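Local coordinates for protein aminotransferase (Bacillus subtilis, PDB 6L1N) that probably transfers amino groups with the help of pyridoxal 5'-phosphate, as part of the pathway that makes the dipeptide antibiotic bacilysin, at residues W327-N332 with K363-I368; H33-G38 with Q374-E379; P331-T336 with L387-G392. All coordinates share one frame; numbering follows the deposited sequence.

Contact 1: residues W327-N332 with K363-I368; sequences WAEIPN and KRHVRI. With GLY (glycine), chain C.
A328 CB and V366 CG2 meet on one face of an antiparallel strand pair. Beyond the strand end, I330 CG1 packs on V366 CG1 at 3.9 Å. F340 of helix 337-347 touches both I330 and V366. On the other face the imidazole of H365 lies in an offset stack over the five-membered ring of W327, planes 5° apart. Its CB sits over the six-membered ring, 3.5 Å from the centroid. CG of H365 stands beside its backbone N (chi1 -77°), which sets the ring alongside the indole, face to face. E329 CG lies over the other face of the imidazole, so that ring is held between two neighbours. A328 and V366 form the hydrogen-bonded pair: A328 N to V366 O is 2.9 Å, V366 N to A328 O 2.8 Å. I330 N continues the ladder to R364 O at 2.9 Å. The bent chain of R364 brings NH2 to I330 O at 3.2 Å, from well above the carbonyl plane. R364 NH1 is hydrogen-bonded to E335 O and F334 O. R367 NH1 donates to O of the bound glycine at 2.8 Å and NH2 to its OXT at 3.0 Å. N178 OD1 and G38 O also accept, from NH1 and NH2. Strand 365-369 carries this arginine, and 325-329 pairs beside it. R367 thus holds the glycine carboxylate with two bonds, as the substrate-carboxylate arginine of class I aminotransferases does.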
loop_
_atom_site.group_PDB
_atom_site.type_symbol
_atom_site.label_atom_id
_atom_site.label_comp_id
_atom_site.label_asym_id
_atom_site.label_seq_id
_atom_site.Cartn_x
_atom_site.Cartn_y
_atom_site.Cartn_z
ATOM N N TRP A 327 27.248 -8.124 -11.293
ATOM C CA TRP A 327 27.003 -9.514 -10.873
ATOM C C TRP A 327 28.322 -10.269 -10.996
ATOM O O TRP A 327 28.713 -10.700 -12.075
ATOM C CB TRP A 327 25.955 -10.104 -11.819
ATOM C CG TRP A 327 25.480 -11.493 -11.554
ATOM C CD1 TRP A 327 25.481 -12.540 -12.437
ATOM C CD2 TRP A 327 24.839 -11.987 -10.350
ATOM N NE1 TRP A 327 24.946 -13.667 -11.840
ATOM C CE2 TRP A 327 24.513 -13.356 -10.579
ATOM C CE3 TRP A 327 24.496 -11.410 -9.141
ATOM C CZ2 TRP A 327 23.863 -14.149 -9.626
ATOM C CZ3 TRP A 327 23.838 -12.187 -8.183
ATOM C CH2 TRP A 327 23.515 -13.553 -8.444
ATOM N N ALA A 328 29.000 -10.398 -9.881
ATOM C CA ALA A 328 30.376 -10.837 -9.819
ATOM C C ALA A 328 30.481 -12.267 -9.230
ATOM O O ALA A 328 29.883 -12.588 -8.198
ATOM C CB ALA A 328 31.138 -9.877 -8.954
ATOM N N GLU A 329 31.259 -13.101 -9.903
ATOM C CA GLU A 329 31.582 -14.430 -9.453
ATOM C C GLU A 329 32.561 -14.306 -8.283
ATOM O O GLU A 329 33.487 -13.507 -8.323
ATOM C CB GLU A 329 32.188 -15.243 -10.625
ATOM C CG GLU A 329 31.898 -16.725 -10.551
ATOM C CD GLU A 329 32.454 -17.502 -11.745
ATOM O OE1 GLU A 329 32.684 -16.903 -12.823
ATOM O OE2 GLU A 329 32.656 -18.724 -11.604
ATOM N N ILE A 330 32.332 -15.056 -7.224
ATOM C CA ILE A 330 33.174 -14.977 -6.003
ATOM C C ILE A 330 34.507 -15.694 -6.203
ATOM O O ILE A 330 34.506 -16.796 -6.696
ATOM C CB ILE A 330 32.443 -15.637 -4.821
ATOM C CG1 ILE A 330 31.178 -14.839 -4.520
ATOM C CG2 ILE A 330 33.283 -15.743 -3.560
ATOM C CD1 ILE A 330 30.243 -15.577 -3.599
ATOM N N PRO A 331 35.637 -15.100 -5.744
ATOM C CA PRO A 331 36.908 -15.833 -5.931
ATOM C C PRO A 331 36.947 -17.131 -5.132
ATOM O O PRO A 331 36.244 -17.284 -4.098
ATOM C CB PRO A 331 37.995 -14.825 -5.488
ATOM C CG PRO A 331 37.308 -13.487 -5.512
ATOM C CD PRO A 331 35.871 -13.758 -5.161
ATOM N N ASN A 332 37.740 -18.061 -5.646
ATOM C CA ASN A 332 37.778 -19.443 -5.155
ATOM C C ASN A 332 38.365 -19.552 -3.731
ATOM O O ASN A 332 38.220 -20.567 -3.061
ATOM C CB ASN A 332 38.518 -20.340 -6.150
ATOM C CG ASN A 332 37.794 -20.461 -7.495
ATOM O OD1 ASN A 332 38.132 -19.784 -8.444
ATOM N ND2 ASN A 332 36.813 -21.315 -7.567
ATOM N N LYS A 363 24.242 -18.978 -6.489
ATOM C CA LYS A 363 25.422 -19.514 -5.802
ATOM C C LYS A 363 26.759 -19.029 -6.415
ATOM O O LYS A 363 26.939 -18.875 -7.635
ATOM C CB LYS A 363 25.407 -21.056 -5.815
ATOM C CG LYS A 363 25.509 -21.664 -7.203
ATOM C CD LYS A 363 25.458 -23.184 -7.171
ATOM C CE LYS A 363 25.447 -23.773 -8.579
ATOM N NZ LYS A 363 24.316 -23.283 -9.445
ATOM N N ARG A 364 27.706 -18.815 -5.527
ATOM C CA ARG A 364 29.008 -18.334 -5.895
ATOM C C ARG A 364 28.991 -16.984 -6.661
ATOM O O ARG A 364 29.940 -16.660 -7.377
ATOM C CB ARG A 364 29.792 -19.453 -6.605
ATOM C CG ARG A 364 30.062 -20.649 -5.666
ATOM C CD ARG A 364 31.441 -21.273 -5.874
ATOM N NE ARG A 364 32.534 -20.348 -5.699
ATOM C CZ ARG A 364 32.988 -19.903 -4.530
ATOM N NH1 ARG A 364 32.473 -20.313 -3.363
ATOM N NH2 ARG A 364 33.969 -19.043 -4.530
ATOM N N HIS A 365 27.892 -16.219 -6.549
ATOM C CA HIS A 365 27.881 -14.829 -7.018
ATOM C C HIS A 365 27.555 -13.852 -5.916
ATOM O O HIS A 365 26.904 -14.206 -4.935
ATOM C CB HIS A 365 26.883 -14.641 -8.197
ATOM C CG HIS A 365 27.395 -15.154 -9.510
ATOM N ND1 HIS A 365 27.285 -16.467 -9.891
ATOM C CD2 HIS A 365 28.026 -14.523 -10.522
ATOM C CE1 HIS A 365 27.793 -16.618 -11.103
ATOM N NE2 HIS A 365 28.293 -15.459 -11.479
ATOM N N VAL A 366 27.959 -12.590 -6.128
ATOM C CA VAL A 366 27.452 -11.454 -5.361
ATOM C C VAL A 366 26.993 -10.346 -6.300
ATOM O O VAL A 366 27.450 -10.229 -7.463
ATOM C CB VAL A 366 28.476 -10.894 -4.332
ATOM C CG1 VAL A 366 28.870 -11.948 -3.326
ATOM C CG2 VAL A 366 29.694 -10.287 -5.038
ATOM N N ARG A 367 26.021 -9.575 -5.808
ATOM C CA ARG A 367 25.493 -8.409 -6.490
ATOM C C ARG A 367 26.074 -7.181 -5.770
ATOM O O ARG A 367 26.015 -7.081 -4.551
ATOM C CB ARG A 367 23.950 -8.395 -6.478
ATOM C CG ARG A 367 23.318 -7.378 -7.418
ATOM C CD ARG A 367 21.851 -7.115 -7.086
ATOM N NE ARG A 367 21.681 -6.354 -5.864
ATOM C CZ ARG A 367 20.509 -5.926 -5.383
ATOM N NH1 ARG A 367 19.392 -6.194 -6.016
ATOM N NH2 ARG A 367 20.477 -5.232 -4.270
ATOM N N ILE A 368 26.688 -6.300 -6.544
ATOM C CA ILE A 368 27.249 -5.056 -6.061
ATOM C C ILE A 368 26.536 -3.910 -6.784
ATOM O O ILE A 368 26.564 -3.808 -7.985
ATOM C CB ILE A 368 28.778 -4.991 -6.334
ATOM C CG1 ILE A 368 29.448 -6.298 -5.841
ATOM C CG2 ILE A 368 29.399 -3.830 -5.610
ATOM C CD1 ILE A 368 30.873 -6.488 -6.321
HETATM N N GLY C . 16.258 -2.702 -5.760
HETATM C CA GLY C . 15.869 -4.117 -5.606
HETATM C C GLY C . 16.932 -4.762 -4.778
HETATM O O GLY C . 16.995 -5.969 -4.673
HETATM O OXT GLY C . 17.732 -4.038 -4.185
#

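Contact 2: residues H33-G38 with Q374-E379; sequences HIINLG and QEDLRE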
loop_
_atom_site.group_PDB
_atom_site.type_symbol
_atom_site.label_atom_id
_atom_site.label_comp_id
_atom_site.label_asym_id
_atom_site.label_seq_id
_atom_site.Cartn_x
_atom_site.Cartn_y
_atom_site.Cartn_z
ATOM N N HIS A 33 32.081 3.894 9.104
ATOM C CA HIS A 33 31.967 4.230 7.685
ATOM C C HIS A 33 31.826 2.927 6.869
ATOM O O HIS A 33 32.767 2.461 6.275
ATOM C CB HIS A 33 33.103 5.077 7.178
ATOM C CG HIS A 33 32.906 5.501 5.757
ATOM N ND1 HIS A 33 33.955 5.797 4.912
ATOM C CD2 HIS A 33 31.779 5.590 5.006
ATOM C CE1 HIS A 33 33.481 6.097 3.713
ATOM N NE2 HIS A 33 32.164 5.971 3.742
ATOM N N ILE A 34 30.611 2.393 6.865
ATOM C CA ILE A 34 30.251 1.196 6.108
ATOM C C ILE A 34 29.902 1.651 4.713
ATOM O O ILE A 34 28.980 2.431 4.547
ATOM C CB ILE A 34 29.012 0.501 6.702
ATOM C CG1 ILE A 34 29.243 0.121 8.175
ATOM C CG2 ILE A 34 28.586 -0.711 5.857
ATOM C CD1 ILE A 34 30.236 -0.995 8.422
ATOM N N ILE A 35 30.645 1.169 3.722
ATOM C CA ILE A 35 30.323 1.436 2.341
ATOM C C ILE A 35 29.278 0.399 1.883
ATOM O O ILE A 35 29.601 -0.762 1.678
ATOM C CB ILE A 35 31.568 1.373 1.469
ATOM C CG1 ILE A 35 32.572 2.426 1.969
ATOM C CG2 ILE A 35 31.167 1.576 0.002
ATOM C CD1 ILE A 35 33.857 2.477 1.188
ATOM N N ASN A 36 28.034 0.823 1.747
ATOM C CA ASN A 36 26.937 -0.067 1.497
ATOM C C ASN A 36 26.592 -0.155 0.000
ATOM O O ASN A 36 25.807 0.639 -0.527
ATOM C CB ASN A 36 25.711 0.387 2.299
ATOM C CG ASN A 36 24.586 -0.645 2.295
ATOM O OD1 ASN A 36 24.585 -1.606 1.521
ATOM N ND2 ASN A 36 23.607 -0.430 3.157
ATOM N N LEU A 37 27.159 -1.159 -0.672
ATOM C CA LEU A 37 26.779 -1.489 -2.043
ATOM C C LEU A 37 25.842 -2.719 -2.143
ATOM O O LEU A 37 25.831 -3.443 -3.155
ATOM C CB LEU A 37 28.047 -1.696 -2.856
ATOM C CG LEU A 37 29.033 -0.543 -2.734
ATOM C CD1 LEU A 37 30.219 -0.818 -3.623
ATOM C CD2 LEU A 37 28.339 0.788 -3.100
ATOM N N GLY A 38 25.063 -2.924 -1.094
ATOM C CA GLY A 38 24.034 -3.978 -1.048
ATOM C C GLY A 38 22.740 -3.517 -1.669
ATOM O O GLY A 38 22.564 -3.590 -2.895
ATOM N N GLN A 374 32.757 8.002 -6.880
ATOM C CA GLN A 374 34.082 7.453 -7.160
ATOM C C GLN A 374 34.920 7.148 -5.913
ATOM O O GLN A 374 35.438 6.067 -5.797
ATOM C CB GLN A 374 34.840 8.414 -8.071
ATOM N N GLU A 375 35.029 8.084 -4.983
ATOM C CA GLU A 375 35.854 7.887 -3.777
ATOM C C GLU A 375 35.397 6.720 -2.946
ATOM O O GLU A 375 36.240 6.019 -2.368
ATOM C CB GLU A 375 35.878 9.112 -2.856
ATOM N N ASP A 376 34.074 6.540 -2.846
ATOM C CA ASP A 376 33.512 5.447 -2.048
ATOM C C ASP A 376 33.794 4.110 -2.752
ATOM O O ASP A 376 34.168 3.152 -2.093
ATOM C CB ASP A 376 31.977 5.637 -1.799
ATOM C CG ASP A 376 31.636 6.396 -0.465
ATOM O OD1 ASP A 376 32.460 6.476 0.494
ATOM O OD2 ASP A 376 30.497 6.932 -0.373
ATOM N N LEU A 377 33.626 4.087 -4.079
ATOM C CA LEU A 377 33.884 2.912 -4.905
ATOM C C LEU A 377 35.351 2.537 -4.962
ATOM O O LEU A 377 35.657 1.344 -4.947
ATOM C CB LEU A 377 33.381 3.095 -6.345
ATOM C CG LEU A 377 31.882 3.343 -6.510
ATOM C CD1 LEU A 377 31.553 3.503 -7.983
ATOM C CD2 LEU A 377 31.046 2.221 -5.944
ATOM N N ARG A 378 36.240 3.537 -5.058
ATOM C CA ARG A 378 37.674 3.305 -4.959
ATOM C C ARG A 378 38.008 2.767 -3.587
ATOM O O ARG A 378 38.787 1.843 -3.471
ATOM C CB ARG A 378 38.498 4.572 -5.258
ATOM C CG ARG A 378 39.993 4.422 -4.933
ATOM C CD ARG A 378 40.806 5.674 -5.183
ATOM N NE ARG A 378 40.642 6.180 -6.544
ATOM C CZ ARG A 378 41.206 5.678 -7.648
ATOM N NH1 ARG A 378 40.974 6.258 -8.820
ATOM N NH2 ARG A 378 41.983 4.592 -7.609
ATOM N N GLU A 379 37.439 3.359 -2.551
ATOM C CA GLU A 379 37.716 2.920 -1.178
ATOM C C GLU A 379 37.265 1.470 -0.929
ATOM O O GLU A 379 37.892 0.729 -0.216
ATOM C CB GLU A 379 37.051 3.866 -0.177
ATOM C CG GLU A 379 37.273 3.529 1.300
ATOM C CD GLU A 379 38.731 3.606 1.785
ATOM O OE1 GLU A 379 39.601 4.282 1.142
ATOM O OE2 GLU A 379 38.999 3.010 2.865
#
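H33 turns the edge of its imidazole to D376, and I35 and L37 face the same helix with their methyl groups. CG of H33 is anti to the backbone N (chi1 -175°), which carries the ring out toward the helix. I35 CG1 lies over one face of this ring and helps set its edge toward D376. NE2 of H33 then lies 3.3 Å from D376 OD1. The oxygen is near the ring plane, but the carboxylate is turned 47° from it. The hydrogen bond is weak, with an N-H...O angle of only 122°. I35 reaches the helix with CD1, the tip of an extended branch. This methyl meets the backbone O of D376 at 3.4 Å and E379 CG at 3.6 Å. The side chains of I35 and E379 cross at about a right angle, so the aliphatic part of the glutamate flanks the methyl. Its carboxylate goes to R383, with which OE2 forms a salt bridge. On the buried side L37 CD1 touches L377 CD2 at 3.9 Å. F380 of the same helix also packs on L37. The contact lays the short edge strand 35-36 of the four-stranded sheet against helix 374-386. Leucine and isoleucine methyls make the inner part of this joint. The weak histidine-aspartate bond lies toward the outside. Its length and poor angle suggest that the methyl packing contributes more than it does.

Contact 3: residues P331-T336 with L387-G392; sequences PNTFET and LNLPFG
F334 CE2 lies over one face of the F391 ring, and F334 CZ is 3.4 Å from F391 CE2, which sits at the edge of the F334 ring. The two ring planes are 56° apart, neither stacked nor edge-to-face. L389 CD1 also touches F334 CZ, at 3.6 Å. P331 CG meets F391 at CD1, also 3.6 Å away. The main polar bond is made by T333: OG1 donates to P390 O at 2.6 Å, in the carbonyl plane. OG1 stands anti to the carbonyl carbon of T333 (chi1 -39°), which points the hydroxyl at P390. CG2 is left to pack on L389 CD2. A water joins the outer edge. It accepts from N332 N and donates to N332 OD1 at 2.6 Å and to G392 O at 2.9 Å. A type I beta turn from P331 to F334, closed by F334 N to P331 O at 3.1 Å, puts P331, T333 and F334 on the side that faces 387-392. Farther out, F340 of helix 337-347 meets F334 edge-to-face, and W315 lies against both P331 and F391. The turn after strand 325-329 is thus joined to the tail that follows helix 374-386. Aromatic, proline and leucine carbons form the apolar layer. The short hydroxyl bond and the bridging water tie the two loops at the rim, where neither segment has regular structure to supply paired bonds.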
loop_
_atom_site.group_PDB
_atom_site.type_symbol
_atom_site.label_atom_id
_atom_site.label_comp_id
_atom_site.label_asym_id
_atom_site.label_seq_id
_atom_site.Cartn_x
_atom_site.Cartn_y
_atom_site.Cartn_z
ATOM N N PRO A 331 35.637 -15.100 -5.744
ATOM C CA PRO A 331 36.908 -15.833 -5.931
ATOM C C PRO A 331 36.947 -17.131 -5.132
ATOM O O PRO A 331 36.244 -17.284 -4.098
ATOM C CB PRO A 331 37.995 -14.825 -5.488
ATOM C CG PRO A 331 37.308 -13.487 -5.512
ATOM C CD PRO A 331 35.871 -13.758 -5.161
ATOM N N ASN A 332 37.740 -18.061 -5.646
ATOM C CA ASN A 332 37.778 -19.443 -5.155
ATOM C C ASN A 332 38.365 -19.552 -3.731
ATOM O O ASN A 332 38.220 -20.567 -3.061
ATOM C CB ASN A 332 38.518 -20.340 -6.150
ATOM C CG ASN A 332 37.794 -20.461 -7.495
ATOM O OD1 ASN A 332 38.132 -19.784 -8.444
ATOM N ND2 ASN A 332 36.813 -21.315 -7.567
ATOM N N THR A 333 38.957 -18.463 -3.246
ATOM C CA THR A 333 39.516 -18.422 -1.892
ATOM C C THR A 333 38.418 -18.476 -0.847
ATOM O O THR A 333 38.619 -18.876 0.292
ATOM C CB THR A 333 40.294 -17.100 -1.680
ATOM O OG1 THR A 333 41.023 -16.774 -2.884
ATOM C CG2 THR A 333 41.235 -17.226 -0.475
ATOM N N PHE A 334 37.251 -18.000 -1.234
ATOM C CA PHE A 334 36.147 -17.860 -0.328
ATOM C C PHE A 334 35.130 -18.957 -0.487
ATOM O O PHE A 334 35.029 -19.614 -1.530
ATOM C CB PHE A 334 35.498 -16.522 -0.574
ATOM C CG PHE A 334 36.449 -15.370 -0.343
ATOM C CD1 PHE A 334 36.572 -14.788 0.928
ATOM C CD2 PHE A 334 37.234 -14.881 -1.389
ATOM C CE1 PHE A 334 37.443 -13.711 1.135
ATOM C CE2 PHE A 334 38.122 -13.830 -1.181
ATOM C CZ PHE A 334 38.224 -13.243 0.072
ATOM N N GLU A 335 34.393 -19.170 0.578
ATOM C CA GLU A 335 33.353 -20.173 0.571
ATOM C C GLU A 335 32.069 -19.536 0.034
ATOM O O GLU A 335 32.120 -18.741 -0.893
ATOM C CB GLU A 335 33.265 -20.780 1.953
ATOM C CG GLU A 335 34.563 -21.527 2.242
ATOM C CD GLU A 335 34.708 -21.949 3.663
ATOM O OE1 GLU A 335 35.861 -22.265 4.036
ATOM O OE2 GLU A 335 33.687 -21.973 4.397
ATOM N N THR A 336 30.935 -19.848 0.596
ATOM C CA THR A 336 29.677 -19.526 -0.060
ATOM C C THR A 336 29.376 -18.020 -0.122
ATOM O O THR A 336 30.044 -17.210 0.519
ATOM C CB THR A 336 28.559 -20.241 0.675
ATOM O OG1 THR A 336 28.592 -19.840 2.059
ATOM C CG2 THR A 336 28.741 -21.764 0.532
ATOM N N LEU A 387 42.994 -6.322 2.594
ATOM C CA LEU A 387 42.792 -7.667 3.167
ATOM C C LEU A 387 43.937 -8.666 2.896
ATOM O O LEU A 387 44.128 -9.609 3.662
ATOM C CB LEU A 387 41.458 -8.278 2.724
ATOM C CG LEU A 387 40.225 -7.709 3.422
ATOM C CD1 LEU A 387 38.956 -8.103 2.692
ATOM C CD2 LEU A 387 40.179 -8.179 4.864
ATOM N N ASN A 388 44.675 -8.456 1.811
ATOM C CA ASN A 388 45.737 -9.375 1.381
ATOM C C ASN A 388 45.266 -10.832 1.180
ATOM O O ASN A 388 45.922 -11.784 1.620
ATOM C CB ASN A 388 46.949 -9.295 2.332
ATOM C CG ASN A 388 48.040 -8.378 1.808
ATOM O OD1 ASN A 388 48.524 -8.553 0.690
ATOM N ND2 ASN A 388 48.443 -7.407 2.622
ATOM N N LEU A 389 44.123 -10.985 0.526
ATOM C CA LEU A 389 43.645 -12.288 0.114
ATOM C C LEU A 389 43.774 -12.348 -1.379
ATOM O O LEU A 389 43.729 -11.301 -2.039
ATOM C CB LEU A 389 42.206 -12.530 0.584
ATOM C CG LEU A 389 42.084 -13.094 2.014
ATOM C CD1 LEU A 389 40.701 -12.873 2.625
ATOM C CD2 LEU A 389 42.417 -14.591 2.082
ATOM N N PRO A 390 44.014 -13.550 -1.935
ATOM C CA PRO A 390 43.955 -13.675 -3.381
ATOM C C PRO A 390 42.520 -13.525 -3.902
ATOM O O PRO A 390 41.648 -14.365 -3.571
ATOM C CB PRO A 390 44.493 -15.095 -3.644
ATOM C CG PRO A 390 44.284 -15.833 -2.372
ATOM C CD PRO A 390 44.467 -14.808 -1.300
ATOM N N PHE A 391 42.291 -12.481 -4.701
ATOM C CA PHE A 391 40.970 -12.193 -5.297
ATOM C C PHE A 391 40.903 -12.464 -6.766
ATOM O O PHE A 391 39.853 -12.230 -7.377
ATOM C CB PHE A 391 40.557 -10.726 -5.016
ATOM C CG PHE A 391 39.677 -10.558 -3.805
ATOM C CD1 PHE A 391 38.314 -10.397 -3.955
ATOM C CD2 PHE A 391 40.219 -10.581 -2.520
ATOM C CE1 PHE A 391 37.508 -10.254 -2.855
ATOM C CE2 PHE A 391 39.422 -10.430 -1.404
ATOM C CZ PHE A 391 38.050 -10.266 -1.579
ATOM N N GLY A 392 42.010 -12.950 -7.347
ATOM C CA GLY A 392 42.093 -13.099 -8.775
ATOM C C GLY A 392 41.102 -14.139 -9.267
ATOM O O GLY A 392 40.845 -15.103 -8.545
HETATM O O HOH W 1 39.142 -17.403 -8.329
#

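Overall arrangement
Contacts 1 and 2 reach the same four-stranded mixed sheet, with strands 35-36 and 325-329 at its two outer positions. Their centres are about 17 Å apart. They meet where R367 NH2 hydrogen-bonds to G38 O and I368 packs on L37. Contact 1 is nested along the chain inside the loop closed by contact 2. Contact 3 shares P331 and N332 with contact 1, centres about 11 Å apart, and R364 NH1 reaches E335 O and F334 O of its loop. Contacts 2 and 3 do not touch, but helix 374-386 leads from one to the other. Contact 2 joins the early strand to the late chain; contacts 1 and 3 join late parts to each other.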